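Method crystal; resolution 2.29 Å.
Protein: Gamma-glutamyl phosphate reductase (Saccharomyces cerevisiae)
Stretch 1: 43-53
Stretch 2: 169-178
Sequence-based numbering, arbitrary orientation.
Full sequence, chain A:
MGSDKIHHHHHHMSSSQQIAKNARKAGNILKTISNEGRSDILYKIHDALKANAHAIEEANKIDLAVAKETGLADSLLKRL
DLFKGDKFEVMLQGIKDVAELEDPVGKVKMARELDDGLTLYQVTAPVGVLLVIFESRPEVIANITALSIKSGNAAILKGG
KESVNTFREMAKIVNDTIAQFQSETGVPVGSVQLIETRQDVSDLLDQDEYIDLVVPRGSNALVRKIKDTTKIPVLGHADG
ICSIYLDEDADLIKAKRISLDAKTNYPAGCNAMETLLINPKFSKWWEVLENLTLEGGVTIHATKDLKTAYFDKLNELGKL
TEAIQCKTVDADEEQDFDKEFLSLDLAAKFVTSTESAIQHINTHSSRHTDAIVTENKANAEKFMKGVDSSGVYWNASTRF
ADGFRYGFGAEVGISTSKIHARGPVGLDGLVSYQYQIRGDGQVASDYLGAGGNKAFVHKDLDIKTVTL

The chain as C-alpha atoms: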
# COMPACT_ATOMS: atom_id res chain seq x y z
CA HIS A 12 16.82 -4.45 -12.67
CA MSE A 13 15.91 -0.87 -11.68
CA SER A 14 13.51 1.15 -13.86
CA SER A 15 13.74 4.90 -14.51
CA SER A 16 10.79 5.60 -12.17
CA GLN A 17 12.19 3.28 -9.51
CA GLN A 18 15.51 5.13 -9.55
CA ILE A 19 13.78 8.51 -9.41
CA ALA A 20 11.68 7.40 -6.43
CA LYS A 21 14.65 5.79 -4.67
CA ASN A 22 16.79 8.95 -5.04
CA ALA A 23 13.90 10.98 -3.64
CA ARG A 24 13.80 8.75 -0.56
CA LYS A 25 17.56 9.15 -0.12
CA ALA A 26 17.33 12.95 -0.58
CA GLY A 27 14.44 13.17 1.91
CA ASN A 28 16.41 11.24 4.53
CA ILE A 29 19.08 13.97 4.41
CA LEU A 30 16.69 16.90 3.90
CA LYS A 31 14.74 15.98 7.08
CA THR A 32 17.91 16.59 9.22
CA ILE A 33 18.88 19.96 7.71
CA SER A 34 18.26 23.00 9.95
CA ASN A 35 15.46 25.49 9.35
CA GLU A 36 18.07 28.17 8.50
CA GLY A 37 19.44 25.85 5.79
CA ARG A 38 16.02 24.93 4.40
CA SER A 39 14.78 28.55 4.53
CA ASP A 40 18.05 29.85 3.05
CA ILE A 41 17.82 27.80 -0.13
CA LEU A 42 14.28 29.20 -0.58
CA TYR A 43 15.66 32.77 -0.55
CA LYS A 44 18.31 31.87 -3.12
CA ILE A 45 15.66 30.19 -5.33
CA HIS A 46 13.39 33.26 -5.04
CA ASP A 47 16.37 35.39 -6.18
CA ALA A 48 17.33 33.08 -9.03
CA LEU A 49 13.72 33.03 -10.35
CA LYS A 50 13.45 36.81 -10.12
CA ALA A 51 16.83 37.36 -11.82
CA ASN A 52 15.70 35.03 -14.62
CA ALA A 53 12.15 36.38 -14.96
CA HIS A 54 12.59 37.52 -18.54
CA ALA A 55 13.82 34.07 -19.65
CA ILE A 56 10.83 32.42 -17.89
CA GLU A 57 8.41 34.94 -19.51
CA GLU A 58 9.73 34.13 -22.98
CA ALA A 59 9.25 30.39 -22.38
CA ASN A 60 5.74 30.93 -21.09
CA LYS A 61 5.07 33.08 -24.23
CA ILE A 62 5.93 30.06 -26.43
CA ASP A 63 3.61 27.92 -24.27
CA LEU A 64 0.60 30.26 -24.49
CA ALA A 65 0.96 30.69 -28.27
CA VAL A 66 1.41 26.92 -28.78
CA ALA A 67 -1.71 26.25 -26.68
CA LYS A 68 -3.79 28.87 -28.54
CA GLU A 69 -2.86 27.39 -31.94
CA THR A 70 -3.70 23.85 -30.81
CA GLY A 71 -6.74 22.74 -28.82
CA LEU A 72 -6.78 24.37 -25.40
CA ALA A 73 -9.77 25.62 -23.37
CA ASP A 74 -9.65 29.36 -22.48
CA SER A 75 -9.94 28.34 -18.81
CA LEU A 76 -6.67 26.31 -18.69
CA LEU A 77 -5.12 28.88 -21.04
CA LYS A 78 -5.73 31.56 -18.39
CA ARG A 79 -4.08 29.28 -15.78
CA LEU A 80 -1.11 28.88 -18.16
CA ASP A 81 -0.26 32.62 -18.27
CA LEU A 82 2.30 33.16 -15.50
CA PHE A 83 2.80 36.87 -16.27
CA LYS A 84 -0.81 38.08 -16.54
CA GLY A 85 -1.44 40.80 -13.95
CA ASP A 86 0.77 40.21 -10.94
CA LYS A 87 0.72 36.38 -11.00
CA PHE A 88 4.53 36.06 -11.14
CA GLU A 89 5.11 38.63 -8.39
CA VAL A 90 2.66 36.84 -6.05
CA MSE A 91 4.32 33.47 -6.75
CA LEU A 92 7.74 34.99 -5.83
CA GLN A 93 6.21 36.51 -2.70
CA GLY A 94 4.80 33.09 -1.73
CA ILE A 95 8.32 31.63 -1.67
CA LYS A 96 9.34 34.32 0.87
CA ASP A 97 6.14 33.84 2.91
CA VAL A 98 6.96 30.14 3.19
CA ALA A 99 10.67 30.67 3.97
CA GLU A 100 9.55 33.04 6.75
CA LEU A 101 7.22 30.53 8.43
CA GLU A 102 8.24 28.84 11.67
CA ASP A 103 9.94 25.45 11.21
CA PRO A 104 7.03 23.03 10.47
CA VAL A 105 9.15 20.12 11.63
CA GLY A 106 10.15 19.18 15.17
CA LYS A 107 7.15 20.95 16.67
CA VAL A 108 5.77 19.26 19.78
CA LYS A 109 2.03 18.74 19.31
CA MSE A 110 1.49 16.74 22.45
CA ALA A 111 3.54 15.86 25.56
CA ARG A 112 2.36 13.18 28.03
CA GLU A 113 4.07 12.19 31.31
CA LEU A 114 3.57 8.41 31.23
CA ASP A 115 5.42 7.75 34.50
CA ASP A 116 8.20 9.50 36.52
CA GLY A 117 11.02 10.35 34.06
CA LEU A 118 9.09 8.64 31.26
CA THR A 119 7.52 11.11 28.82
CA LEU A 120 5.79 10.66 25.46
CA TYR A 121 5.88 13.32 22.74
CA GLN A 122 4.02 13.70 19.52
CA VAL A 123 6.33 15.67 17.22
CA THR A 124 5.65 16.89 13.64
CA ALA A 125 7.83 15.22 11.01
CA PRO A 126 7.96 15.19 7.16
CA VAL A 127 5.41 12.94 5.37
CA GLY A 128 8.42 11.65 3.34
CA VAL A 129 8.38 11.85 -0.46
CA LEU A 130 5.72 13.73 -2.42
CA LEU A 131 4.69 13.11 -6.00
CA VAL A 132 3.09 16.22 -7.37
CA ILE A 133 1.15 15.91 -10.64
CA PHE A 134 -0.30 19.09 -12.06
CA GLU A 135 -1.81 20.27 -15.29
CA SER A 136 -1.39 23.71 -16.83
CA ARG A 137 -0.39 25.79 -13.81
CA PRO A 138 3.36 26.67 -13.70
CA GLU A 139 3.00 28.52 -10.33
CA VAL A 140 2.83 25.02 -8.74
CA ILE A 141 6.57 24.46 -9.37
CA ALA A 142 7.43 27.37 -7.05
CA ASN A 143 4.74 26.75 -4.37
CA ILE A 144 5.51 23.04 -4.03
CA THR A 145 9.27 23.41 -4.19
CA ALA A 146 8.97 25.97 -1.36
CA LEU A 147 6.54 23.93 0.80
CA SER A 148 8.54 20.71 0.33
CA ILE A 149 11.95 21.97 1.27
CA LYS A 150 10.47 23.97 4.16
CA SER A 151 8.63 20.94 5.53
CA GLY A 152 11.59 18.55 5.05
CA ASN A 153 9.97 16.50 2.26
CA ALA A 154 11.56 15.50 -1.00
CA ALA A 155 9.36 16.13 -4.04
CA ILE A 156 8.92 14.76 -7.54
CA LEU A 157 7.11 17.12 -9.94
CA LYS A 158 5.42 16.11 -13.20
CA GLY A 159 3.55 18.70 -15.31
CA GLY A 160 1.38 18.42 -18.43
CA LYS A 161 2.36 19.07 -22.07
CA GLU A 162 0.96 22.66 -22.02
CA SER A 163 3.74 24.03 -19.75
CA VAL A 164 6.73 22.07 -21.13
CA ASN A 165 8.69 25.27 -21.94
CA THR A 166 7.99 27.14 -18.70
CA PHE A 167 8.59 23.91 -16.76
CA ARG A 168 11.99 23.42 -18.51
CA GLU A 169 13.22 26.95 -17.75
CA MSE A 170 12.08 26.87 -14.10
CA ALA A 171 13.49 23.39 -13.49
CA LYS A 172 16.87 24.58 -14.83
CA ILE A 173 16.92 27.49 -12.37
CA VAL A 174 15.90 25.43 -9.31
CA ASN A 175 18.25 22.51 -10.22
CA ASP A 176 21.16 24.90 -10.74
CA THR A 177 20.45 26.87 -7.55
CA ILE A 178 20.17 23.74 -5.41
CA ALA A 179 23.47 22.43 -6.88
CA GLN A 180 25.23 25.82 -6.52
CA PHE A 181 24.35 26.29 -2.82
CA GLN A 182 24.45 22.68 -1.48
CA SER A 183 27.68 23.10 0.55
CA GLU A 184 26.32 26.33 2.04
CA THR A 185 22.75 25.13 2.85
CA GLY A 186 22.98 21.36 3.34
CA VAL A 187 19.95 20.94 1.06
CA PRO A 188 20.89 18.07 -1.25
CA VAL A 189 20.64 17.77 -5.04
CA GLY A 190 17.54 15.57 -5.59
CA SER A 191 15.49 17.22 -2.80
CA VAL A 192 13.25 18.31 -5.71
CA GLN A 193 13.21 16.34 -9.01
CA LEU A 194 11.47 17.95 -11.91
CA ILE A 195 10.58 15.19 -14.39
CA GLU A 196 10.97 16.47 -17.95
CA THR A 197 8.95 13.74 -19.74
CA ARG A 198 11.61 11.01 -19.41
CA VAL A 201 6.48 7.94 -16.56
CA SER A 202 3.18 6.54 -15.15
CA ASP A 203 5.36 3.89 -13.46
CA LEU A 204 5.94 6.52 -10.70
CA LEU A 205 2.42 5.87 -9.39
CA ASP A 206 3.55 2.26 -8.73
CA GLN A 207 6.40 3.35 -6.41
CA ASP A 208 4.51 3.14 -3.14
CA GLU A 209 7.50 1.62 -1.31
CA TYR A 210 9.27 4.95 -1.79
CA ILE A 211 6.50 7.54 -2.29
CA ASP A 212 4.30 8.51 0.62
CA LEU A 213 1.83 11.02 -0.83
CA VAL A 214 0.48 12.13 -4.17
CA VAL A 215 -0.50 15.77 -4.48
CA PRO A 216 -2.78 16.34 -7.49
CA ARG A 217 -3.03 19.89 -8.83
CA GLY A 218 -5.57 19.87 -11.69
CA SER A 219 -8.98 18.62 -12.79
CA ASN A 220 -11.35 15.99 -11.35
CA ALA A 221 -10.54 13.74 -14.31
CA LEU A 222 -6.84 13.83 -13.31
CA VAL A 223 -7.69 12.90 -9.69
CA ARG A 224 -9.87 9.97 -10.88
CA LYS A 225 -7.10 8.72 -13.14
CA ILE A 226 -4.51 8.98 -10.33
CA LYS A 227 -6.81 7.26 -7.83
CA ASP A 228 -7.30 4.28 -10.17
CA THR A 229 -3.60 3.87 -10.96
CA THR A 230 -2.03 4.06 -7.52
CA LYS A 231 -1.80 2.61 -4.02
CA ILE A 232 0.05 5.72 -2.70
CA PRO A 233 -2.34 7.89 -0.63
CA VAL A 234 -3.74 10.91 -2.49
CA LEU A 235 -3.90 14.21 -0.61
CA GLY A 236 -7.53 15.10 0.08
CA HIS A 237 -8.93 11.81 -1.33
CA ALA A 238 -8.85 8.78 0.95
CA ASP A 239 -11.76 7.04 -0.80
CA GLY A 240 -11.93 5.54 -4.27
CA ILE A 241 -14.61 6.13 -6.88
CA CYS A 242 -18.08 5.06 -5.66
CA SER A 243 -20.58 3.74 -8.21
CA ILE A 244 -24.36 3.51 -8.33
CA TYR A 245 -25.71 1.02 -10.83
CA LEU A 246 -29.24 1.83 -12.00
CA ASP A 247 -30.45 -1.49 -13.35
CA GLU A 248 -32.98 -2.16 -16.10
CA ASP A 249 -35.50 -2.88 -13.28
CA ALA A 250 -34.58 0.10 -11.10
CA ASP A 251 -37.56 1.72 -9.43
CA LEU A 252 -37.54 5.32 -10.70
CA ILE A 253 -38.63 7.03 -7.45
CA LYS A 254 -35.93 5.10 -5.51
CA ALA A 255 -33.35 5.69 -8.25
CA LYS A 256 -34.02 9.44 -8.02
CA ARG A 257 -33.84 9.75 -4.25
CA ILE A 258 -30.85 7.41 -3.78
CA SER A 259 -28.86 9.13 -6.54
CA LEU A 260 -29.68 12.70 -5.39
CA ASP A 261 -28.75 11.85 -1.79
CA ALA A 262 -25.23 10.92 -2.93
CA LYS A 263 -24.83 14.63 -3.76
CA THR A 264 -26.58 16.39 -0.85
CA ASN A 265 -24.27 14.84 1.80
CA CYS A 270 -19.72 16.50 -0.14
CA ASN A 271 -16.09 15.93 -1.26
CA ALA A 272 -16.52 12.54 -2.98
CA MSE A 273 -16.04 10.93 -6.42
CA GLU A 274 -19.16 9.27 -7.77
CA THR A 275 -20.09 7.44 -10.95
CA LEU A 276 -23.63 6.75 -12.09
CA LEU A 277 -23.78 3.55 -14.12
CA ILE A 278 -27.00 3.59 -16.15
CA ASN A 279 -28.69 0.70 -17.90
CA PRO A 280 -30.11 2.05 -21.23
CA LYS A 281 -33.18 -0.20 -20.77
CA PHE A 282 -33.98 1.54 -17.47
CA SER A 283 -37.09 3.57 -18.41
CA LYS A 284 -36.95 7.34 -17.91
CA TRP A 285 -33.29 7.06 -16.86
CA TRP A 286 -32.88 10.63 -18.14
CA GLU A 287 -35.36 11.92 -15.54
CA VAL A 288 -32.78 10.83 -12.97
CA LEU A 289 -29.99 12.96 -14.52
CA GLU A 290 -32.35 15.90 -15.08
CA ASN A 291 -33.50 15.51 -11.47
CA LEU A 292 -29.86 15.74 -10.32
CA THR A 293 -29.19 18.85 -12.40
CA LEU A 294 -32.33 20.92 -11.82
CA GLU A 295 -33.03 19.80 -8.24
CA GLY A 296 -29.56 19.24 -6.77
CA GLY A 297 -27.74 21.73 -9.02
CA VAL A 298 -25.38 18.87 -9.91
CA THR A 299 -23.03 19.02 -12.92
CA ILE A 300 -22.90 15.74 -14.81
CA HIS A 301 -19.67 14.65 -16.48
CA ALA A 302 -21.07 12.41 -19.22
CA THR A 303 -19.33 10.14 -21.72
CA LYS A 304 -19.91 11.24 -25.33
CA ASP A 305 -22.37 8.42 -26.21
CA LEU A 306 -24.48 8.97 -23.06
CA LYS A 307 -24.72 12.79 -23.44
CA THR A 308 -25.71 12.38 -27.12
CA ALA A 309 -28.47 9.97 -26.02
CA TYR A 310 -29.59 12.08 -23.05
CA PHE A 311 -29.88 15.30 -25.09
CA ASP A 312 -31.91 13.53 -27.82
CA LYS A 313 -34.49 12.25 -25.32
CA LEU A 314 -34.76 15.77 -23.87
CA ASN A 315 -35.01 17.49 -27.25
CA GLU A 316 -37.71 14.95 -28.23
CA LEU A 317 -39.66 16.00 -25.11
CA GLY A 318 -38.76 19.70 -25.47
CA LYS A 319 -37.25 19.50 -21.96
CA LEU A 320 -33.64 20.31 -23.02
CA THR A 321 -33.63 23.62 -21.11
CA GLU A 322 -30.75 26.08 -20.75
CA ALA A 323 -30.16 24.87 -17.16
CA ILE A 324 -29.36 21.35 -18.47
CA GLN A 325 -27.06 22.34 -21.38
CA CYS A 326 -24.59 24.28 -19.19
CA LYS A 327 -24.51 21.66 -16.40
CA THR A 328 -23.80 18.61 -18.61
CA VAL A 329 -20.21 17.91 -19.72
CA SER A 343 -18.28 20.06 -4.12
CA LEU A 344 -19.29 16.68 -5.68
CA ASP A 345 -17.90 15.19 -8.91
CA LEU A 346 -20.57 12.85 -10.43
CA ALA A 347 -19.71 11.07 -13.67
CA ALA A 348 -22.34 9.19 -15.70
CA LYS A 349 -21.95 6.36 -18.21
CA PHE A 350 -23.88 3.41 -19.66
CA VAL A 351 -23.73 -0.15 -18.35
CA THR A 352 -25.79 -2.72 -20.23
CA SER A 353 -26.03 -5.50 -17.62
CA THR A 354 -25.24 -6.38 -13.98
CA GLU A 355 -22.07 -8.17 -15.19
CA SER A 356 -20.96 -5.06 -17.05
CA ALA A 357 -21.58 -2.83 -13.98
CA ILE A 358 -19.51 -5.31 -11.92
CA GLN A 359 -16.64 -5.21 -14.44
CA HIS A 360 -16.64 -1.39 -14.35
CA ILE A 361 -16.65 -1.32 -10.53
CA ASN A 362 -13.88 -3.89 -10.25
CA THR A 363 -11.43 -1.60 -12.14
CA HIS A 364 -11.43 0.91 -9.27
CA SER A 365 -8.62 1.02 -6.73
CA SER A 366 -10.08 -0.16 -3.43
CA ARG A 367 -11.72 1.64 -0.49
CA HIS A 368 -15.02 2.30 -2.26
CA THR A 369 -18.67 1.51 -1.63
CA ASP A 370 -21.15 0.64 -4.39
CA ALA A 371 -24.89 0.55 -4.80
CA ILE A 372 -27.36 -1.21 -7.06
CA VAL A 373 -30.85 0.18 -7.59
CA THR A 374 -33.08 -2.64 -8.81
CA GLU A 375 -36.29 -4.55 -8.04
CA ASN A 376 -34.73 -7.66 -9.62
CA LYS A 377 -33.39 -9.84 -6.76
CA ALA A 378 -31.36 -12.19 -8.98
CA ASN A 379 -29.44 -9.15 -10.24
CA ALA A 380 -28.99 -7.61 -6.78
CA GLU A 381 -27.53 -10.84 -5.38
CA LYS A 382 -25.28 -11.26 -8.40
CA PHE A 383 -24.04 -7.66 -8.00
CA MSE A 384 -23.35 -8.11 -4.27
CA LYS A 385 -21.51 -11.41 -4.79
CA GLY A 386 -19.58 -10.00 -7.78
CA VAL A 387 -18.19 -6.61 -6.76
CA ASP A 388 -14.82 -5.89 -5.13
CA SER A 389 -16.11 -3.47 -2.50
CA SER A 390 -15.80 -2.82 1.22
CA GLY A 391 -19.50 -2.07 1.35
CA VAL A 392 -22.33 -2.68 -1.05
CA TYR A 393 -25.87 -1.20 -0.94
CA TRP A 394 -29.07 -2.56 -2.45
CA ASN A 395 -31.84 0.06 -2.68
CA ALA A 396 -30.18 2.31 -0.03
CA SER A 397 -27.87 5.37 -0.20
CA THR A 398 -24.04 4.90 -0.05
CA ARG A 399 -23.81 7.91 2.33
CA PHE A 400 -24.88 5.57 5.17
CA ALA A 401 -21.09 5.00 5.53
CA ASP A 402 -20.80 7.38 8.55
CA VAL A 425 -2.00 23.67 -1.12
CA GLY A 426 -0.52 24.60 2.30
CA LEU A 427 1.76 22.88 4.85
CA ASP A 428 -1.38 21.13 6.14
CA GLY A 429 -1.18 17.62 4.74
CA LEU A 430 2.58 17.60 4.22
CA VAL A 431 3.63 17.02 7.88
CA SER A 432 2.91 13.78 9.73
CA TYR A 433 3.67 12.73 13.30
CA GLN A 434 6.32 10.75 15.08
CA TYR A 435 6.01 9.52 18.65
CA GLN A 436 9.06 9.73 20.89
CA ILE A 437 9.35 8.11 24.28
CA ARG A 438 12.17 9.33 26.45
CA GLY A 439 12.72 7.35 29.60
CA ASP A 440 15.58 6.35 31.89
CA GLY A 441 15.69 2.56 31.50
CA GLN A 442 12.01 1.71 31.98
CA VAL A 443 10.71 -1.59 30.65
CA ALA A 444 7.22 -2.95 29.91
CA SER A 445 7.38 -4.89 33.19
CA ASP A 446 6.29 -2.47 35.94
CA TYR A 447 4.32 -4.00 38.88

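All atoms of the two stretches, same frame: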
# COMPACT_ATOMS: atom_id res chain seq x y z
N TYR A 43 15.31 31.39 -0.24
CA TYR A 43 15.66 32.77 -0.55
C TYR A 43 16.52 32.86 -1.80
O TYR A 43 16.32 33.76 -2.61
CB TYR A 43 16.36 33.45 0.63
CG TYR A 43 15.45 33.80 1.79
CD1 TYR A 43 14.30 34.59 1.60
CD2 TYR A 43 15.73 33.35 3.08
CE1 TYR A 43 13.46 34.91 2.67
CE2 TYR A 43 14.90 33.67 4.15
CZ TYR A 43 13.76 34.44 3.94
OH TYR A 43 12.95 34.76 5.00
N LYS A 44 17.46 31.94 -1.94
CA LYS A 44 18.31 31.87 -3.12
C LYS A 44 17.49 31.54 -4.37
O LYS A 44 17.72 32.12 -5.44
CB LYS A 44 19.42 30.82 -2.93
CG LYS A 44 20.28 30.96 -1.68
CD LYS A 44 21.14 32.20 -1.70
CE LYS A 44 22.22 32.15 -0.63
NZ LYS A 44 21.79 32.73 0.67
N ILE A 45 16.54 30.61 -4.23
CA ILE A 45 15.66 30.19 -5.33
C ILE A 45 14.72 31.31 -5.76
O ILE A 45 14.48 31.49 -6.96
CB ILE A 45 14.83 28.89 -4.97
CG1 ILE A 45 15.74 27.66 -4.95
CG2 ILE A 45 13.69 28.66 -5.97
CD1 ILE A 45 15.07 26.41 -4.40
N HIS A 46 14.19 32.06 -4.79
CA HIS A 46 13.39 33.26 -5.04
C HIS A 46 14.20 34.26 -5.87
O HIS A 46 13.68 34.86 -6.82
CB HIS A 46 12.94 33.91 -3.73
CG HIS A 46 12.53 35.35 -3.87
ND1 HIS A 46 11.22 35.77 -3.77
CD2 HIS A 46 13.26 36.46 -4.12
CE1 HIS A 46 11.16 37.07 -3.95
NE2 HIS A 46 12.38 37.52 -4.17
N ASP A 47 15.47 34.43 -5.51
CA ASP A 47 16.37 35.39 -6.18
C ASP A 47 16.70 34.93 -7.59
O ASP A 47 16.67 35.72 -8.54
CB ASP A 47 17.66 35.57 -5.36
CG ASP A 47 17.42 36.28 -4.01
OD1 ASP A 47 16.28 36.73 -3.73
OD2 ASP A 47 18.39 36.38 -3.22
N ALA A 48 17.00 33.64 -7.73
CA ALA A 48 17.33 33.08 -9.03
C ALA A 48 16.14 33.16 -10.00
O ALA A 48 16.33 33.44 -11.18
CB ALA A 48 17.80 31.64 -8.88
N LEU A 49 14.92 32.93 -9.50
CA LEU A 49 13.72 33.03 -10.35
C LEU A 49 13.42 34.47 -10.76
O LEU A 49 12.99 34.72 -11.88
CB LEU A 49 12.51 32.41 -9.66
CG LEU A 49 12.53 30.89 -9.53
CD1 LEU A 49 11.45 30.47 -8.57
CD2 LEU A 49 12.38 30.18 -10.87
N LYS A 50 13.65 35.40 -9.84
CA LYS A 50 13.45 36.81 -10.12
C LYS A 50 14.49 37.28 -11.15
O LYS A 50 14.13 37.88 -12.17
CB LYS A 50 13.50 37.61 -8.82
CG LYS A 50 13.25 39.10 -8.95
CD LYS A 50 13.30 39.73 -7.56
CE LYS A 50 14.07 41.05 -7.57
NZ LYS A 50 13.30 42.19 -8.12
N ALA A 51 15.76 36.97 -10.90
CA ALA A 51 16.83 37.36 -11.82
C ALA A 51 16.64 36.78 -13.22
O ALA A 51 17.12 37.35 -14.19
CB ALA A 51 18.21 36.96 -11.27
N ASN A 52 15.92 35.67 -13.32
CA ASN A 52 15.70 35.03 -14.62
C ASN A 52 14.29 35.16 -15.16
O ASN A 52 13.87 34.35 -15.99
CB ASN A 52 16.08 33.55 -14.53
CG ASN A 52 17.56 33.36 -14.43
OD1 ASN A 52 18.25 33.32 -15.45
ND2 ASN A 52 18.09 33.25 -13.20
N ALA A 53 13.57 36.18 -14.68
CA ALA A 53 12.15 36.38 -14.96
C ALA A 53 11.87 36.48 -16.45
O ALA A 53 10.92 35.88 -16.98
CB ALA A 53 11.65 37.63 -14.25
N GLU A 169 12.50 25.80 -18.26
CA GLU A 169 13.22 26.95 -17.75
C GLU A 169 13.29 27.04 -16.22
O GLU A 169 14.35 27.31 -15.65
CB GLU A 169 12.66 28.25 -18.34
CG GLU A 169 13.50 28.79 -19.46
CD GLU A 169 15.00 28.72 -19.13
OE1 GLU A 169 15.44 29.44 -18.20
OE2 GLU A 169 15.71 27.93 -19.81
N MSE A 170 12.16 26.82 -15.56
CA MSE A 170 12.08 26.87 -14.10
C MSE A 170 12.84 25.75 -13.43
O MSE A 170 13.55 25.99 -12.47
CB MSE A 170 10.62 26.91 -13.63
CG MSE A 170 9.96 28.26 -13.93
SE MSE A 170 8.08 28.43 -13.33
CE MSE A 170 8.42 28.80 -11.39
N ALA A 171 12.69 24.53 -13.93
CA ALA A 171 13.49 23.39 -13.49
C ALA A 171 14.99 23.67 -13.55
O ALA A 171 15.70 23.42 -12.59
CB ALA A 171 13.18 22.15 -14.31
N LYS A 172 15.47 24.22 -14.67
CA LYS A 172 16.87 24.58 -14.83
C LYS A 172 17.35 25.49 -13.70
O LYS A 172 18.42 25.29 -13.14
CB LYS A 172 17.09 25.25 -16.20
CG LYS A 172 18.57 25.50 -16.53
CD LYS A 172 18.78 26.17 -17.90
N ILE A 173 16.53 26.49 -13.37
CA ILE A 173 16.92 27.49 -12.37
C ILE A 173 16.95 26.91 -10.95
O ILE A 173 17.83 27.24 -10.16
CB ILE A 173 16.00 28.74 -12.45
CG1 ILE A 173 16.11 29.41 -13.82
CG2 ILE A 173 16.34 29.74 -11.36
CD1 ILE A 173 14.87 30.20 -14.19
N VAL A 174 15.98 26.06 -10.62
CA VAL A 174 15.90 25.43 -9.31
C VAL A 174 17.02 24.39 -9.18
O VAL A 174 17.72 24.36 -8.16
CB VAL A 174 14.49 24.83 -9.08
CG1 VAL A 174 14.45 23.89 -7.88
CG2 VAL A 174 13.46 25.94 -8.91
N ASN A 175 17.21 23.56 -10.21
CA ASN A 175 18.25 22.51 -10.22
C ASN A 175 19.61 23.14 -9.98
O ASN A 175 20.33 22.75 -9.08
CB ASN A 175 18.29 21.77 -11.57
CG ASN A 175 17.15 20.76 -11.75
OD1 ASN A 175 16.54 20.27 -10.79
ND2 ASN A 175 16.89 20.41 -13.03
N ASP A 176 19.93 24.11 -10.83
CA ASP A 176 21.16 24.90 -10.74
C ASP A 176 21.38 25.58 -9.39
O ASP A 176 22.50 25.59 -8.90
CB ASP A 176 21.17 25.97 -11.84
CG ASP A 176 21.43 25.39 -13.23
OD1 ASP A 176 21.22 24.16 -13.46
OD2 ASP A 176 21.85 26.19 -14.11
N THR A 177 20.33 26.17 -8.82
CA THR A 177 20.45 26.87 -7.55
C THR A 177 20.69 25.87 -6.42
O THR A 177 21.51 26.12 -5.54
CB THR A 177 19.22 27.76 -7.24
OG1 THR A 177 18.99 28.64 -8.34
CG2 THR A 177 19.43 28.61 -5.96
N ILE A 178 19.97 24.75 -6.44
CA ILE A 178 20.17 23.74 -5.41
C ILE A 178 21.61 23.18 -5.47
O ILE A 178 22.27 23.02 -4.45
CB ILE A 178 19.09 22.62 -5.46
CG1 ILE A 178 17.72 23.20 -5.12
CG2 ILE A 178 19.42 21.52 -4.46
CD1 ILE A 178 16.59 22.19 -5.07

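This is an apolar helix-to-helix packing contact, held by side-chain interdigitation with no hydrogen bond or salt bridge crossing between the two segments. The helix of residues 43-51 and that of 169-178 run in roughly opposing directions, with 139° between their N-to-C vectors, and their axes approach to 9.5 Å. The backbones come nearest where I45 CA lies 6.2 Å from V174 CA and A48 CA lies 6.5 Å from I173 CA. The two segments bury 442 Å² between them, counting both sides.

A48 sits at the centre. Its CA-to-CB bond points toward the other helix, and the single methyl meets two residues one turn apart: A48 CB is 3.4 Å from I173 CG2 and 3.3 Å from T177 OG1. I173 and T177 also direct their CA-to-CB bonds toward the first helix, so A48 is met by two inward-facing side chains. The short reach of alanine is consistent with the close backbone approach here.

The threonine hydroxyl needs no partner across the interface. T177 OG1 donates to I173 O at 2.6 Å, one turn back in its own helix, and this bond satisfies the polar group within an otherwise apolar setting. With chi1 in the m well, T177 places its methyl against the preceding turn of the first helix, where T177 CG2 is 3.8 Å from K44 CB and 3.9 Å from I45 CG1. K44 contributes its aliphatic base while the end of its chain leads away; its NZ is hydrogen-bonded elsewhere in the structure.

I45 and L49 point their CA-to-CB bonds sideways, yet their ends come nearer to the second helix. Besides T177, I45 touches V174 and I178: I45 CG2 lies 4.0 Å from V174 CG2, and I45 CD1 lies 4.2 Å from I178 CG1. One turn on, L49 CD2 is 4.0 Å from I173 CG2 and 4.2 Å from CE of M170, a selenomethionine. The order of partners reflects the opposed helix directions: moving from I45 to L49 shifts the contacts from V174 and I178 back to M170 and I173.

I173, with 79 Å² covered, has the largest buried area of any residue in the contact. I173 touches A48, L49 and N52; its closest approach to N52 is I173 CD1 to N52 CB, 3.6 Å. N52 is the first residue to leave helical phi/psi. Its amide is used locally: N52 ND2 donates to A48 O at 2.7 Å with a nearly linear angle of 173°.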